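Local coordinates for universal stress protein (Archaeoglobus fulgidus, PDB 6HCD) that is of unknown molecular function but belongs to the universal stress protein A family, whose members probably help cells cope with stress and some of which bind nucleotides, at residues A[29-34]-A[77-82]; A[47-52]-A[90-95]; A[60-65]-A[98-103]; A[121-126]-A[138-143]. All coordinates share one frame; numbering follows the deposited sequence.

Contact 1: A[29-34]-A[77-82]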
# COMPACT_ATOMS: atom_id res chain seq x y z
N VAL A 29 -8.16 -7.86 -3.72
CA VAL A 29 -7.71 -7.02 -4.79
C VAL A 29 -8.95 -6.36 -5.41
O VAL A 29 -9.93 -7.01 -5.71
CB VAL A 29 -6.86 -7.80 -5.82
CG1 VAL A 29 -7.58 -8.99 -6.41
CG2 VAL A 29 -6.36 -6.87 -6.90
N ALA A 30 -8.92 -5.02 -5.50
CA ALA A 30 -9.97 -4.24 -6.09
C ALA A 30 -9.59 -3.93 -7.55
O ALA A 30 -8.53 -3.39 -7.80
CB ALA A 30 -10.19 -2.98 -5.30
N VAL A 31 -10.48 -4.27 -8.49
CA VAL A 31 -10.23 -4.02 -9.91
C VAL A 31 -11.39 -3.22 -10.50
O VAL A 31 -12.55 -3.52 -10.22
CB VAL A 31 -10.01 -5.34 -10.69
CG1 VAL A 31 -8.73 -6.02 -10.25
CG2 VAL A 31 -11.19 -6.27 -10.57
N ASP A 32 -11.07 -2.20 -11.31
CA ASP A 32 -12.09 -1.38 -11.94
C ASP A 32 -12.52 -2.04 -13.26
O ASP A 32 -13.63 -2.52 -13.38
CB ASP A 32 -11.60 0.06 -12.11
CG ASP A 32 -12.65 1.01 -12.70
OD1 ASP A 32 -13.86 0.73 -12.52
OD2 ASP A 32 -12.24 1.99 -13.37
N LYS A 33 -11.59 -2.09 -14.21
CA LYS A 33 -11.88 -2.51 -15.58
C LYS A 33 -10.74 -3.41 -16.05
O LYS A 33 -9.74 -3.60 -15.38
CB LYS A 33 -12.06 -1.29 -16.49
CG LYS A 33 -10.93 -0.26 -16.45
CD LYS A 33 -11.19 0.99 -17.26
CE LYS A 33 -9.92 1.64 -17.78
NZ LYS A 33 -10.22 2.89 -18.51
N LYS A 34 -10.93 -4.05 -17.20
CA LYS A 34 -9.82 -4.78 -17.81
C LYS A 34 -8.86 -3.73 -18.37
O LYS A 34 -9.27 -2.87 -19.12
CB LYS A 34 -10.30 -5.79 -18.85
CG LYS A 34 -11.39 -6.72 -18.34
CD LYS A 34 -11.51 -8.02 -19.08
CE LYS A 34 -12.40 -7.89 -20.29
NZ LYS A 34 -13.84 -7.96 -19.93
N LYS A 77 -18.89 -8.21 -14.00
CA LYS A 77 -18.79 -9.68 -13.87
C LYS A 77 -17.70 -10.22 -14.81
O LYS A 77 -16.93 -11.11 -14.44
CB LYS A 77 -20.16 -10.32 -14.16
CG LYS A 77 -20.16 -11.81 -14.46
CD LYS A 77 -19.85 -12.67 -13.26
CE LYS A 77 -19.83 -14.14 -13.62
NZ LYS A 77 -18.52 -14.54 -14.20
N GLU A 78 -17.65 -9.69 -16.03
CA GLU A 78 -16.64 -10.07 -17.02
C GLU A 78 -15.25 -9.69 -16.50
O GLU A 78 -14.31 -10.46 -16.62
CB GLU A 78 -16.92 -9.40 -18.38
CG GLU A 78 -17.98 -10.10 -19.21
CD GLU A 78 -18.11 -9.58 -20.63
OE1 GLU A 78 -17.10 -9.59 -21.36
OE2 GLU A 78 -19.24 -9.18 -21.02
N THR A 79 -15.11 -8.49 -15.92
CA THR A 79 -13.85 -8.04 -15.36
C THR A 79 -13.38 -9.01 -14.26
O THR A 79 -12.22 -9.37 -14.22
CB THR A 79 -13.97 -6.61 -14.81
OG1 THR A 79 -14.30 -5.77 -15.91
CG2 THR A 79 -12.73 -6.12 -14.09
N LEU A 80 -14.30 -9.43 -13.39
CA LEU A 80 -13.94 -10.31 -12.26
C LEU A 80 -13.53 -11.70 -12.77
O LEU A 80 -12.61 -12.32 -12.24
CB LEU A 80 -15.13 -10.42 -11.30
CG LEU A 80 -15.44 -9.16 -10.51
CD1 LEU A 80 -16.66 -9.35 -9.68
CD2 LEU A 80 -14.27 -8.76 -9.65
N SER A 81 -14.25 -12.20 -13.78
CA SER A 81 -13.95 -13.49 -14.37
C SER A 81 -12.55 -13.46 -15.00
O SER A 81 -11.74 -14.37 -14.84
CB SER A 81 -15.03 -13.87 -15.37
OG SER A 81 -14.66 -15.06 -16.04
N TRP A 82 -12.27 -12.40 -15.75
CA TRP A 82 -10.96 -12.16 -16.35
C TRP A 82 -9.89 -12.07 -15.25
O TRP A 82 -8.84 -12.67 -15.34
CB TRP A 82 -11.04 -10.88 -17.19
CG TRP A 82 -9.72 -10.32 -17.60
CD1 TRP A 82 -8.98 -10.68 -18.69
CD2 TRP A 82 -9.02 -9.22 -16.98
NE1 TRP A 82 -7.87 -9.90 -18.79
CE2 TRP A 82 -7.85 -9.01 -17.74
CE3 TRP A 82 -9.25 -8.43 -15.85
CZ2 TRP A 82 -6.91 -8.02 -17.40
CZ3 TRP A 82 -8.31 -7.48 -15.50
CH2 TRP A 82 -7.15 -7.30 -16.25
O HOH W 1 -15.56 -3.75 -14.78
O HOH W 2 -13.44 -3.91 -18.74
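Val31 sends its CG2 methyl against helix 70-89, where it meets Thr79 CG2 at 3.8 Å and, a little farther off, Leu80 CD2. The beta-branched valine suits this buried place just past the end of strand 27-30: a compact apolar group packs between strand and helix, and the methyl of Thr79 answers it while the threonine hydroxyl turns to polar partners. Asp32 takes part through its carbonyl; its CB points away from the helix, and its carboxylate lies near a bound unidentified ligand. A water donates to Asp32 O at 2.7 Å and to Thr79 OG1 at 2.6 Å, and the same hydroxyl is hydrogen-bonded to Glu75 O one helical turn earlier. This is the alpha/beta sandwich of universal stress proteins, in which the chain leaving a parallel strand runs alongside a helix that packs on the sheet. Lys33 O lies obliquely to the indole of Trp82, 4.1 Å from CZ3. At exposed Lys34 a long aliphatic chain ending in a charge can serve both tryptophan and glutamate. Its CD sits over one face of the Trp82 indole, 3.5 Å from the centroid of the five-membered ring, in a CH-pi contact 24° off the ring normal. Bends at chi3 (-87°) and chi4 (-80°) carry the chain across the ring and bring NZ to Glu78, where the ion pair with OE1 is long at 3.9 Å.

Contact 2: A[47-52]-A[90-95]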
# COMPACT_ATOMS: atom_id res chain seq x y z
N GLU A 47 1.28 -12.77 -6.43
CA GLU A 47 2.58 -13.06 -5.86
C GLU A 47 2.48 -13.02 -4.33
O GLU A 47 3.01 -13.91 -3.66
CB GLU A 47 3.61 -12.09 -6.44
CG GLU A 47 4.99 -12.20 -5.83
CD GLU A 47 5.99 -11.17 -6.34
OE1 GLU A 47 5.75 -9.93 -6.25
OE2 GLU A 47 7.02 -11.62 -6.81
N GLU A 48 1.80 -12.01 -3.78
CA GLU A 48 1.56 -11.93 -2.34
C GLU A 48 0.87 -13.21 -1.84
O GLU A 48 1.24 -13.78 -0.82
CB GLU A 48 0.69 -10.70 -2.02
CG GLU A 48 1.45 -9.40 -2.03
CD GLU A 48 2.21 -9.09 -0.76
OE1 GLU A 48 2.02 -9.81 0.23
OE2 GLU A 48 3.02 -8.16 -0.77
N ALA A 49 -0.14 -13.66 -2.59
CA ALA A 49 -0.96 -14.82 -2.23
C ALA A 49 -0.13 -16.11 -2.29
O ALA A 49 -0.24 -16.94 -1.39
CB ALA A 49 -2.15 -14.90 -3.16
N ARG A 50 0.68 -16.27 -3.35
CA ARG A 50 1.57 -17.43 -3.52
C ARG A 50 2.57 -17.52 -2.36
O ARG A 50 2.81 -18.59 -1.84
CB ARG A 50 2.39 -17.33 -4.81
CG ARG A 50 1.63 -17.72 -6.07
CD ARG A 50 2.56 -17.87 -7.26
NE ARG A 50 3.71 -16.97 -7.28
CZ ARG A 50 3.82 -15.88 -8.04
NH1 ARG A 50 2.83 -15.52 -8.85
NH2 ARG A 50 4.95 -15.19 -8.00
N LEU A 51 3.16 -16.38 -1.99
CA LEU A 51 4.15 -16.32 -0.91
C LEU A 51 3.50 -16.73 0.42
O LEU A 51 4.12 -17.44 1.20
CB LEU A 51 4.73 -14.91 -0.82
CG LEU A 51 5.67 -14.50 -1.95
CD1 LEU A 51 5.98 -13.02 -1.86
CD2 LEU A 51 6.95 -15.33 -1.91
N ARG A 52 2.26 -16.28 0.66
CA ARG A 52 1.61 -16.43 1.96
C ARG A 52 0.78 -17.72 2.01
O ARG A 52 0.42 -18.15 3.10
CB ARG A 52 0.74 -15.21 2.25
CG ARG A 52 1.53 -13.92 2.43
CD ARG A 52 0.64 -12.70 2.31
NE ARG A 52 1.37 -11.45 2.33
CZ ARG A 52 1.78 -10.83 3.43
NH1 ARG A 52 1.55 -11.36 4.62
NH2 ARG A 52 2.37 -9.66 3.33
N GLU A 90 -1.16 -16.98 -12.74
CA GLU A 90 0.01 -16.61 -11.93
C GLU A 90 0.23 -17.59 -10.76
O GLU A 90 1.06 -17.33 -9.88
CB GLU A 90 -0.15 -15.18 -11.40
CG GLU A 90 -0.07 -14.13 -12.51
CD GLU A 90 1.30 -14.02 -13.16
OE1 GLU A 90 2.29 -13.99 -12.41
OE2 GLU A 90 1.37 -13.96 -14.41
N GLY A 91 -0.52 -18.69 -10.73
CA GLY A 91 -0.27 -19.79 -9.81
C GLY A 91 -0.88 -19.61 -8.43
O GLY A 91 -0.45 -20.27 -7.49
N ALA A 92 -1.88 -18.74 -8.31
CA ALA A 92 -2.59 -18.52 -7.03
C ALA A 92 -4.06 -18.94 -7.18
O ALA A 92 -4.58 -19.08 -8.28
CB ALA A 92 -2.46 -17.07 -6.61
N GLU A 93 -4.72 -19.13 -6.05
CA GLU A 93 -6.14 -19.43 -5.98
C GLU A 93 -6.89 -18.10 -5.93
O GLU A 93 -6.53 -17.22 -5.15
CB GLU A 93 -6.41 -20.30 -4.74
CG GLU A 93 -7.86 -20.72 -4.56
CD GLU A 93 -8.15 -21.36 -3.21
OE1 GLU A 93 -9.31 -21.31 -2.77
OE2 GLU A 93 -7.21 -21.94 -2.61
N GLY A 94 -7.93 -17.95 -6.77
CA GLY A 94 -8.73 -16.71 -6.84
C GLY A 94 -10.23 -16.97 -6.80
O GLY A 94 -10.69 -17.97 -7.32
N GLU A 95 -10.98 -16.06 -6.18
CA GLU A 95 -12.45 -16.05 -6.13
C GLU A 95 -12.98 -14.68 -6.54
O GLU A 95 -12.42 -13.66 -6.14
CB GLU A 95 -12.98 -16.25 -4.71
CG GLU A 95 -12.57 -17.54 -4.04
CD GLU A 95 -13.17 -17.69 -2.65
OE1 GLU A 95 -14.02 -16.84 -2.24
OE2 GLU A 95 -12.79 -18.66 -1.96
O HOH W 3 2.56 -12.94 -9.79
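Arg50 reaches from the last turns of helix 36-52 to the turn that follows helix 70-89, and its NH1 donates to the carbonyl oxygen of Glu90 at 2.7 Å. The N-H...O angle is 145°; the donor lies in the carbonyl plane, while the oxygen is tilted 24° from the guanidinium plane. A bend at chi3 (-33°) folds the arginine chain back, laying CD 3.1 Å from Glu90 O and leaving CG beside Gly91 O at 3.6 Å. The Glu90 carboxylate comes up beside the same nitrogen: OE1 and NH1 form a long salt bridge of 3.9 Å, and a water between them accepts from NH1 and donates to OE1, 2.8 Å from each. Gly91, with positive phi, is the C-prime residue of the Schellman motif ending helix 70-89, a conformation that favours glycine and lets the chain turn sharply toward strand 94-100. Beside the arginine's CG, Ala49 CB and Ala92 CB face one another at 4.1 Å; two such small residues allow helix and turn to approach closely. On another side of helix 36-52, Arg52 forms salt bridges with Glu47 and Glu48 of the second subunit, and Glu47 and Glu48 with its Arg52. A cationic side chain on a carbonyl near a helix C-terminus is probably favourable to the helix dipole; the Glu90 carboxylate, at long range, probably offsets part of its charge, while the water links the two groups.

Contact 3: A[60-65]-A[98-103]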
# COMPACT_ATOMS: atom_id res chain seq x y z
N HIS A 60 -15.20 -6.04 -7.14
CA HIS A 60 -15.64 -4.86 -7.84
C HIS A 60 -16.99 -4.44 -7.25
O HIS A 60 -17.84 -5.28 -7.05
CB HIS A 60 -15.76 -5.09 -9.35
CG HIS A 60 -16.10 -3.85 -10.09
ND1 HIS A 60 -15.14 -2.99 -10.57
CD2 HIS A 60 -17.29 -3.29 -10.40
CE1 HIS A 60 -15.72 -1.96 -11.17
NE2 HIS A 60 -17.05 -2.13 -11.08
N SER A 61 -17.16 -3.13 -7.01
CA SER A 61 -18.29 -2.55 -6.30
C SER A 61 -19.17 -1.73 -7.25
O SER A 61 -18.65 -0.89 -7.98
CB SER A 61 -17.80 -1.71 -5.16
OG SER A 61 -18.87 -0.97 -4.58
N LEU A 62 -20.49 -1.95 -7.20
CA LEU A 62 -21.52 -1.10 -7.84
C LEU A 62 -22.59 -0.75 -6.81
O LEU A 62 -22.87 -1.56 -5.92
CB LEU A 62 -22.17 -1.85 -9.00
CG LEU A 62 -21.23 -2.38 -10.08
CD1 LEU A 62 -21.94 -3.39 -10.93
CD2 LEU A 62 -20.68 -1.23 -10.91
N PRO A 63 -23.25 0.43 -6.89
CA PRO A 63 -24.31 0.78 -5.94
C PRO A 63 -25.55 -0.13 -5.98
O PRO A 63 -25.97 -0.64 -4.94
CB PRO A 63 -24.70 2.22 -6.30
CG PRO A 63 -23.55 2.73 -7.14
CD PRO A 63 -22.99 1.51 -7.86
N GLY A 64 -26.12 -0.32 -7.17
CA GLY A 64 -27.16 -1.33 -7.40
C GLY A 64 -28.58 -0.79 -7.47
O GLY A 64 -29.53 -1.58 -7.45
N GLY A 65 -28.74 0.54 -7.55
CA GLY A 65 -30.06 1.15 -7.75
C GLY A 65 -30.40 1.26 -9.23
O GLY A 65 -29.71 0.69 -10.08
N LEU A 98 -18.43 -9.95 -6.57
CA LEU A 98 -19.13 -8.75 -7.03
C LEU A 98 -19.89 -8.19 -5.84
O LEU A 98 -20.59 -8.94 -5.17
CB LEU A 98 -20.08 -9.12 -8.17
CG LEU A 98 -20.92 -7.97 -8.73
CD1 LEU A 98 -20.03 -6.95 -9.41
CD2 LEU A 98 -21.98 -8.50 -9.68
N LEU A 99 -19.75 -6.88 -5.60
CA LEU A 99 -20.42 -6.22 -4.48
C LEU A 99 -21.43 -5.20 -5.01
O LEU A 99 -21.07 -4.18 -5.59
CB LEU A 99 -19.39 -5.54 -3.58
CG LEU A 99 -18.25 -6.42 -3.06
CD1 LEU A 99 -17.24 -5.59 -2.29
CD2 LEU A 99 -18.78 -7.56 -2.21
N VAL A 100 -22.72 -5.49 -4.78
CA VAL A 100 -23.79 -4.56 -5.05
C VAL A 100 -24.59 -4.43 -3.75
O VAL A 100 -25.45 -5.24 -3.46
CB VAL A 100 -24.65 -5.02 -6.24
CG1 VAL A 100 -25.68 -3.98 -6.61
CG2 VAL A 100 -23.80 -5.35 -7.45
N ARG A 101 -24.22 -3.44 -2.94
CA ARG A 101 -24.56 -3.38 -1.52
C ARG A 101 -25.04 -1.97 -1.11
O ARG A 101 -25.14 -1.67 0.09
CB ARG A 101 -23.33 -3.76 -0.69
CG ARG A 101 -22.67 -5.07 -1.11
CD ARG A 101 -21.98 -5.78 0.03
NE ARG A 101 -20.83 -5.05 0.54
CZ ARG A 101 -20.00 -5.51 1.47
NH1 ARG A 101 -20.29 -6.63 2.10
NH2 ARG A 101 -18.89 -4.83 1.77
N GLY A 102 -25.34 -1.12 -2.10
CA GLY A 102 -25.82 0.23 -1.86
C GLY A 102 -24.77 1.16 -1.26
O GLY A 102 -25.12 2.14 -0.65
N LYS A 103 -23.48 0.86 -1.46
CA LYS A 103 -22.39 1.67 -0.92
C LYS A 103 -21.57 2.29 -2.05
O LYS A 103 -21.62 1.82 -3.19
CB LYS A 103 -21.48 0.80 -0.05
CG LYS A 103 -22.13 0.27 1.22
CD LYS A 103 -21.21 -0.60 2.05
CE LYS A 103 -21.83 -1.03 3.36
NZ LYS A 103 -20.93 -1.95 4.09
O HOH W 4 -20.36 1.02 -5.47
O HOH W 5 -22.30 -1.38 -3.18
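Strands 60-62 and 98-100 run parallel, their axes 4.8 Å apart at closest approach and inclined by 20°, with His60 paired to Leu98 and Ser61 to Leu99. Leu99 makes both bonds of the ladder, its N donating to His60 O at 2.9 Å and its O accepting from Leu62 N at 2.8 Å, each with an N-H...O angle of 168°. Past the strands, Gly102 N reaches Pro63 O at 2.9 Å through a more bent bond; Gly102 has positive phi, which favours glycine. On the face of His60, Leu62 and Leu98, the leucine methyls Leu62 CD1 and Leu98 CD1 lie 4.3 Å apart, and helix 70-89 covers them through Ile73 and Ala76. His60 is held by its ND1 on Val31 O. The other face carries Ser61 and Leu99, with Leu99 packed on Phe112 of helix 105-115. Ser61 OG, anti to its own N (chi1 171°), accepts a hydrogen bond from a water that also donates to Lys103 O, at 2.6 and 2.7 Å, and is further hydrogen-bonded to Asp108; a small hydroxyl fits this buried polar spot. A second water accepts from Arg101 N and probably donates to Leu62 O, linking the chains where the strands diverge. With helix 70-89 the two strands form a beta-alpha-beta unit of the universal stress protein fold, and their C-terminal ends, where such folds commonly bind ligands, lie beside an unidentified molecule bonded to Ser61 N.

Contact 4: A[121-126]-A[138-143]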
# COMPACT_ATOMS: atom_id res chain seq x y z
N ILE A 121 -5.27 -5.14 1.25
CA ILE A 121 -5.98 -4.73 0.06
C ILE A 121 -4.94 -4.31 -0.98
O ILE A 121 -4.05 -3.54 -0.67
CB ILE A 121 -6.96 -3.57 0.34
CG1 ILE A 121 -7.89 -3.88 1.52
CG2 ILE A 121 -7.72 -3.18 -0.91
CD1 ILE A 121 -8.66 -2.67 1.99
N VAL A 122 -5.08 -4.80 -2.20
CA VAL A 122 -4.20 -4.38 -3.29
C VAL A 122 -5.06 -3.60 -4.28
O VAL A 122 -6.12 -4.07 -4.66
CB VAL A 122 -3.50 -5.58 -3.95
CG1 VAL A 122 -2.46 -5.12 -4.95
CG2 VAL A 122 -2.91 -6.53 -2.95
N ILE A 123 -4.60 -2.39 -4.65
CA ILE A 123 -5.37 -1.50 -5.49
C ILE A 123 -4.43 -0.77 -6.45
O ILE A 123 -3.26 -0.53 -6.13
CB ILE A 123 -6.18 -0.51 -4.63
CG1 ILE A 123 -7.30 0.14 -5.45
CG2 ILE A 123 -5.28 0.52 -3.95
CD1 ILE A 123 -8.43 0.69 -4.59
N GLY A 124 -4.98 -0.39 -7.60
CA GLY A 124 -4.28 0.39 -8.60
C GLY A 124 -4.43 1.89 -8.35
O GLY A 124 -5.45 2.37 -7.87
N ILE A 125 -3.36 2.62 -8.65
CA ILE A 125 -3.23 4.06 -8.51
C ILE A 125 -3.05 4.65 -9.91
O ILE A 125 -2.20 4.18 -10.62
CB ILE A 125 -1.98 4.41 -7.68
CG1 ILE A 125 -1.98 3.77 -6.30
CG2 ILE A 125 -1.75 5.91 -7.60
CD1 ILE A 125 -3.22 4.03 -5.54
N ARG A 126 -3.77 5.74 -10.20
CA ARG A 126 -3.83 6.31 -11.54
C ARG A 126 -2.53 7.05 -11.85
O ARG A 126 -2.12 7.13 -13.02
CB ARG A 126 -5.05 7.24 -11.65
CG ARG A 126 -6.36 6.52 -11.92
CD ARG A 126 -7.43 7.45 -12.46
NE ARG A 126 -7.01 8.18 -13.66
CZ ARG A 126 -7.54 9.32 -14.09
NH1 ARG A 126 -8.58 9.84 -13.46
NH2 ARG A 126 -7.03 9.95 -15.13
N SER A 138 -10.08 8.65 -7.55
CA SER A 138 -10.94 9.03 -6.40
C SER A 138 -11.18 7.81 -5.50
O SER A 138 -11.18 7.94 -4.27
CB SER A 138 -12.24 9.66 -6.84
OG SER A 138 -12.99 8.76 -7.63
N VAL A 139 -11.32 6.63 -6.11
CA VAL A 139 -11.61 5.39 -5.36
C VAL A 139 -10.39 5.00 -4.51
O VAL A 139 -10.50 4.82 -3.31
CB VAL A 139 -12.08 4.25 -6.29
CG1 VAL A 139 -12.26 2.94 -5.53
CG2 VAL A 139 -13.35 4.62 -7.02
N ALA A 140 -9.22 4.93 -5.15
CA ALA A 140 -7.97 4.53 -4.49
C ALA A 140 -7.66 5.48 -3.33
O ALA A 140 -7.26 5.04 -2.27
CB ALA A 140 -6.83 4.50 -5.48
N ARG A 141 -7.82 6.78 -3.56
CA ARG A 141 -7.55 7.80 -2.56
C ARG A 141 -8.30 7.48 -1.26
O ARG A 141 -7.74 7.45 -0.18
CB ARG A 141 -7.95 9.17 -3.10
CG ARG A 141 -7.80 10.30 -2.10
CD ARG A 141 -8.64 11.52 -2.50
NE ARG A 141 -8.20 12.70 -1.77
CZ ARG A 141 -8.45 12.92 -0.48
NH1 ARG A 141 -9.32 12.15 0.16
NH2 ARG A 141 -7.82 13.89 0.15
N ASP A 142 -9.61 7.24 -1.38
CA ASP A 142 -10.46 7.07 -0.21
C ASP A 142 -10.25 5.67 0.41
O ASP A 142 -10.37 5.52 1.61
CB ASP A 142 -11.92 7.35 -0.55
CG ASP A 142 -12.26 8.83 -0.62
OD1 ASP A 142 -11.35 9.69 -0.42
OD2 ASP A 142 -13.44 9.12 -0.88
N VAL A 143 -9.94 4.66 -0.41
CA VAL A 143 -9.59 3.34 0.12
C VAL A 143 -8.35 3.45 1.00
O VAL A 143 -8.35 2.91 2.09
CB VAL A 143 -9.37 2.29 -0.99
CG1 VAL A 143 -8.68 1.03 -0.47
CG2 VAL A 143 -10.68 1.95 -1.67
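Strand 121-124 and helix 138-143 run roughly antiparallel, at 149°, with axes 8.7 Å apart at closest approach, and the backbones come closest where Ile125 faces Ala140, 6.2 Å between CA atoms. Small Ala140 is what permits this: its CB lies 3.5 Å from Gly124 O and 3.6 Å from Ile125 CD1. Ile125 brings its delta methyl against the alanine through a chi2 of -52°. Ile123 reaches farther. With CG1 anti to the backbone N (chi1 -162°) and an extended chain beyond, CD1 stands tip to tip with Val143, 3.9 Å from CG2, and equally near Ala140 CA. Deeper along the strand, Ile121 CG2 meets Val143 CG1 at 4.3 Å, so that Val143, one turn after Ala140, sits over two isoleucines. Branched residues suit both partners, filling the buried layer between sheet and helix, and helix 105-115 adjoins it, Ile109 touching Ile121 and Pro106 touching Val143. Ile125 also packs on Leu145 of the second subunit. An apolar strand of a central, mainly parallel sheet covered by a helix is the layered architecture of the alpha/beta sandwich in universal stress proteins, and here the strand's end borders a bound unidentified molecule, whose oxygen is hydrogen-bonded to Gly124 O.

All four contacts reach one mixed, mainly parallel sheet. Contacts 1, 2 and 3 interlock along the chain, their segments alternating, whereas contact 4 follows after them. Contacts 1 and 3 both lean on helix 70-89 and touch where Leu80 packs against Leu98 and His60; their centres are about 14 Å apart. Contact 1 also meets contact 4, at the same separation of centres, where neighbouring strands 27-30 and 120-128 pair through Ala30 and Val122. Contacts 2 and 3 use opposite ends of strand 94-100, about 25 Å between centres. Contacts 1, 3 and 4 each come near bound unidentified ligand atoms, consistent with a pocket at this end of the sheet, while contacts 2 and 4 reach the second subunit.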